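Long-range contact in putative RNase YutE (Bacillus subtilis subsp. subtilis str. 168, PDB 1YLM), which is probably an RNase, the toxic half of a putative type VII toxin-antitoxin pair, and is probably neutralised by its cognate antitoxin YutD: residues A[66-74]-A[86-97]. Residues are numbered along the deposited sequence; the frame is centred on the assembly and turned at random.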
loop_
_atom_site.group_PDB
_atom_site.type_symbol
_atom_site.label_atom_id
_atom_site.label_comp_id
_atom_site.label_asym_id
_atom_site.label_seq_id
_atom_site.Cartn_x
_atom_site.Cartn_y
_atom_site.Cartn_z
ATOM N N GLY A 66 -20.122 6.945 1.728
ATOM C CA GLY A 66 -20.452 5.616 1.202
ATOM C C GLY A 66 -19.193 4.834 0.880
ATOM O O GLY A 66 -19.089 3.639 1.204
ATOM N N SER A 67 -18.233 5.526 0.268
ATOM C CA SER A 67 -16.930 4.964 -0.098
ATOM C C SER A 67 -15.840 5.988 0.204
ATOM O O SER A 67 -16.141 7.166 0.403
ATOM C CB SER A 67 -16.891 4.664 -1.596
ATOM O OG SER A 67 -16.886 5.882 -2.344
ATOM N N TYR A 68 -14.576 5.557 0.196
ATOM C CA TYR A 68 -13.484 6.510 0.417
ATOM C C TYR A 68 -13.542 7.686 -0.567
ATOM O O TYR A 68 -13.101 8.791 -0.250
ATOM C CB TYR A 68 -12.101 5.828 0.462
ATOM C CG TYR A 68 -11.580 5.295 -0.847
ATOM C CD1 TYR A 68 -11.119 6.156 -1.850
ATOM C CD2 TYR A 68 -11.507 3.925 -1.071
ATOM C CE1 TYR A 68 -10.624 5.659 -3.054
ATOM C CE2 TYR A 68 -11.012 3.415 -2.268
ATOM C CZ TYR A 68 -10.572 4.288 -3.255
ATOM O OH TYR A 68 -10.074 3.773 -4.436
ATOM N N ASP A 69 -14.132 7.454 -1.742
ATOM C CA ASP A 69 -14.231 8.485 -2.771
ATOM C C ASP A 69 -15.164 9.643 -2.426
ATOM O O ASP A 69 -15.077 10.709 -3.047
ATOM C CB ASP A 69 -14.646 7.878 -4.117
ATOM C CG ASP A 69 -13.464 7.408 -4.923
ATOM O OD1 ASP A 69 -12.483 8.185 -5.079
ATOM O OD2 ASP A 69 -13.507 6.254 -5.400
ATOM N N ASP A 70 -16.049 9.428 -1.448
ATOM C CA ASP A 70 -17.027 10.444 -1.021
ATOM C C ASP A 70 -16.460 11.425 0.015
ATOM O O ASP A 70 -16.992 12.530 0.208
ATOM C CB ASP A 70 -18.262 9.752 -0.441
ATOM C CG ASP A 70 -18.926 8.831 -1.439
ATOM O OD1 ASP A 70 -19.333 9.330 -2.513
ATOM O OD2 ASP A 70 -19.028 7.609 -1.156
ATOM N N ILE A 71 -15.379 11.015 0.662
ATOM C CA ILE A 71 -14.758 11.786 1.748
ATOM C C ILE A 71 -14.512 13.262 1.421
ATOM O O ILE A 71 -14.875 14.147 2.212
ATOM C CB ILE A 71 -13.467 11.075 2.253
ATOM C CG1 ILE A 71 -13.851 9.755 2.922
ATOM C CG2 ILE A 71 -12.690 11.961 3.222
ATOM C CD1 ILE A 71 -12.707 8.798 3.187
HETATM N N MSE A 72 -13.922 13.539 0.255
HETATM C CA MSE A 72 -13.528 14.916 -0.077
HETATM C C MSE A 72 -14.732 15.807 -0.276
HETATM O O MSE A 72 -14.734 16.960 0.143
HETATM C CB MSE A 72 -12.643 14.974 -1.328
HETATM C CG MSE A 72 -11.285 14.316 -1.158
HETATM SE SE MSE A 72 -10.187 15.029 0.338
HETATM C CE MSE A 72 -10.719 16.902 0.205
ATOM N N ASP A 73 -15.746 15.256 -0.928
ATOM C CA ASP A 73 -16.997 15.957 -1.166
ATOM C C ASP A 73 -17.640 16.402 0.148
ATOM O O ASP A 73 -18.158 17.503 0.247
ATOM C CB ASP A 73 -17.946 15.066 -1.972
ATOM C CG ASP A 73 -17.497 14.901 -3.431
ATOM O OD1 ASP A 73 -16.749 15.776 -3.930
ATOM O OD2 ASP A 73 -17.886 13.888 -4.058
ATOM N N ILE A 74 -17.562 15.555 1.160
ATOM C CA ILE A 74 -18.115 15.894 2.480
ATOM C C ILE A 74 -17.299 17.010 3.157
ATOM O O ILE A 74 -17.866 17.981 3.678
ATOM C CB ILE A 74 -18.261 14.629 3.365
ATOM C CG1 ILE A 74 -19.347 13.697 2.787
ATOM C CG2 ILE A 74 -18.571 15.035 4.828
ATOM C CD1 ILE A 74 -19.133 12.225 3.125
ATOM N N GLY A 86 -10.701 20.431 -3.048
ATOM C CA GLY A 86 -11.341 19.123 -3.011
ATOM C C GLY A 86 -11.227 18.370 -4.327
ATOM O O GLY A 86 -10.863 17.193 -4.343
ATOM N N ASP A 87 -11.517 19.057 -5.426
ATOM C CA ASP A 87 -11.447 18.473 -6.767
ATOM C C ASP A 87 -10.037 18.027 -7.086
ATOM O O ASP A 87 -9.834 16.918 -7.589
ATOM C CB ASP A 87 -11.921 19.483 -7.824
ATOM C CG ASP A 87 -13.421 19.756 -7.761
ATOM O OD1 ASP A 87 -14.183 18.931 -7.192
ATOM O OD2 ASP A 87 -13.841 20.797 -8.313
ATOM N N GLU A 88 -9.073 18.884 -6.765
ATOM C CA GLU A 88 -7.653 18.585 -6.975
ATOM C C GLU A 88 -7.217 17.356 -6.187
ATOM O O GLU A 88 -6.592 16.447 -6.731
ATOM C CB GLU A 88 -6.791 19.775 -6.590
ATOM C CG GLU A 88 -6.793 20.893 -7.632
ATOM C CD GLU A 88 -5.622 21.822 -7.472
ATOM O OE1 GLU A 88 -4.472 21.366 -7.649
ATOM O OE2 GLU A 88 -5.841 23.013 -7.176
ATOM N N LEU A 89 -7.563 17.323 -4.899
ATOM C CA LEU A 89 -7.198 16.180 -4.057
ATOM C C LEU A 89 -7.867 14.895 -4.542
ATOM O O LEU A 89 -7.250 13.833 -4.526
ATOM C CB LEU A 89 -7.472 16.464 -2.575
ATOM C CG LEU A 89 -6.625 17.618 -1.987
ATOM C CD1 LEU A 89 -6.944 17.864 -0.516
ATOM C CD2 LEU A 89 -5.130 17.445 -2.159
ATOM N N LYS A 90 -9.100 14.998 -5.028
ATOM C CA LYS A 90 -9.782 13.845 -5.612
ATOM C C LYS A 90 -8.992 13.219 -6.775
ATOM O O LYS A 90 -8.998 12.001 -6.947
ATOM C CB LYS A 90 -11.182 14.219 -6.095
ATOM C CG LYS A 90 -12.244 14.348 -4.988
ATOM C CD LYS A 90 -13.483 15.089 -5.521
ATOM C CE LYS A 90 -14.558 14.131 -5.929
ATOM N NZ LYS A 90 -15.763 14.878 -6.413
ATOM N N LYS A 91 -8.334 14.052 -7.576
ATOM C CA LYS A 91 -7.583 13.556 -8.742
ATOM C C LYS A 91 -6.388 12.697 -8.321
ATOM O O LYS A 91 -6.081 11.698 -8.985
ATOM C CB LYS A 91 -7.135 14.714 -9.644
ATOM C CG LYS A 91 -8.305 15.444 -10.320
ATOM C CD LYS A 91 -7.832 16.706 -11.058
ATOM C CE LYS A 91 -9.031 17.433 -11.741
ATOM N NZ LYS A 91 -9.899 16.509 -12.498
ATOM N N LEU A 92 -5.740 13.064 -7.209
ATOM C CA LEU A 92 -4.676 12.225 -6.643
ATOM C C LEU A 92 -5.252 10.953 -6.048
ATOM O O LEU A 92 -4.720 9.856 -6.261
ATOM C CB LEU A 92 -3.860 12.956 -5.563
ATOM C CG LEU A 92 -2.792 12.077 -4.870
ATOM C CD1 LEU A 92 -1.721 11.535 -5.846
ATOM C CD2 LEU A 92 -2.128 12.852 -3.738
ATOM N N ILE A 93 -6.334 11.100 -5.281
ATOM C CA ILE A 93 -6.983 9.960 -4.642
ATOM C C ILE A 93 -7.402 8.881 -5.656
ATOM O O ILE A 93 -7.360 7.679 -5.366
ATOM C CB ILE A 93 -8.197 10.445 -3.787
ATOM C CG1 ILE A 93 -7.677 11.213 -2.552
ATOM C CG2 ILE A 93 -9.128 9.276 -3.414
ATOM C CD1 ILE A 93 -8.716 12.110 -1.860
ATOM N N ALA A 94 -7.790 9.318 -6.849
ATOM C CA ALA A 94 -8.174 8.397 -7.918
ATOM C C ALA A 94 -7.041 7.439 -8.308
ATOM O O ALA A 94 -7.298 6.396 -8.908
ATOM C CB ALA A 94 -8.676 9.182 -9.132
ATOM N N TYR A 95 -5.799 7.777 -7.935
ATOM C CA TYR A 95 -4.651 6.889 -8.191
ATOM C C TYR A 95 -4.508 5.727 -7.187
ATOM O O TYR A 95 -3.702 4.821 -7.386
ATOM C CB TYR A 95 -3.338 7.699 -8.324
ATOM C CG TYR A 95 -2.365 7.073 -9.303
ATOM C CD1 TYR A 95 -2.584 7.155 -10.678
ATOM C CD2 TYR A 95 -1.233 6.371 -8.854
ATOM C CE1 TYR A 95 -1.705 6.578 -11.584
ATOM C CE2 TYR A 95 -0.350 5.764 -9.768
ATOM C CZ TYR A 95 -0.593 5.881 -11.127
ATOM O OH TYR A 95 0.262 5.312 -12.059
ATOM N N ARG A 96 -5.296 5.751 -6.106
ATOM C CA ARG A 96 -5.165 4.770 -5.034
ATOM C C ARG A 96 -5.295 3.338 -5.533
ATOM O O ARG A 96 -4.493 2.496 -5.177
ATOM C CB ARG A 96 -6.179 5.013 -3.916
ATOM C CG ARG A 96 -5.873 4.210 -2.649
ATOM C CD ARG A 96 -7.003 4.342 -1.624
ATOM N NE ARG A 96 -6.690 3.626 -0.385
ATOM C CZ ARG A 96 -7.077 2.387 -0.091
ATOM N NH1 ARG A 96 -7.825 1.673 -0.936
ATOM N NH2 ARG A 96 -6.718 1.854 1.073
ATOM N N LYS A 97 -6.307 3.062 -6.352
ATOM C CA LYS A 97 -6.538 1.687 -6.806
ATOM C C LYS A 97 -5.334 1.134 -7.577
ATOM O O LYS A 97 -4.970 -0.030 -7.410
ATOM C CB LYS A 97 -7.816 1.596 -7.663
ATOM C CG LYS A 97 -8.193 0.181 -8.090
ATOM C CD LYS A 97 -9.428 0.215 -9.011
ATOM C CE LYS A 97 -9.960 -1.197 -9.330
ATOM N NZ LYS A 97 -11.246 -1.128 -10.139
HETATM O O HOH W 1 -8.483 1.544 -3.817
HETATM O O HOH W 2 -8.653 4.943 -6.647
HETATM O O HOH W 3 -11.131 10.310 -6.528
#
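The ring of Tyr-68 takes Arg-96 CD over one face, 4.1 Å from its centroid and 18° off the normal, a CH-pi contact displaced toward the rim that carries the hydroxyl. Along its CE1 edge, near the ring plane, lies the methyl CG2 of Ile-93. The guanidinium is turned 53° from the ring plane, and its cation-pi attraction to the ring is long and at most weak; its main partner is Glu-47 on helix 32-59, which forms a salt bridge to NE. With CG anti to the backbone N (chi1 -167°) and the chain extended as far as NE, Arg-96 reaches across the tyrosine and brings NH1 to a water, which also bonds Tyr-68 OH. A second water, in the ring plane, joins the same hydroxyl to the backbone N of Lys-97 and the carbonyl O of Ile-93, just where the chain turns between helices 83-93 and 96-100. Arg-96 opens the stretch corresponding to the RX(4)HXY motif of HepT toxins, with Gln-101 at the histidine position, and is probably the active-site arginine, as in relatives.

Farther from Arg-96, toward Gly-86, the short helix 71-77 packs on helix 83-93. Selenomethionine Met-72 is the knob, in a hole formed by Gly-86, Leu-89, Lys-90 and Ile-93. Bends at chi2 and chi3 turn its CE to Gly-86 CA and Leu-89 CD1, both 4.0 Å away, while its CG presses tightly on Ile-93 CD1 (3.5 Å). Ile-49 of helix 32-59 also touches this side chain. Lys-90 lays its CG against Met-72 CB at 3.7 Å, then crosses Asp-73 at about a right angle; its NZ meets the syn lone pair of Asp-73 OD1 at 2.8 Å in a salt bridge, with a weak bond to OD2.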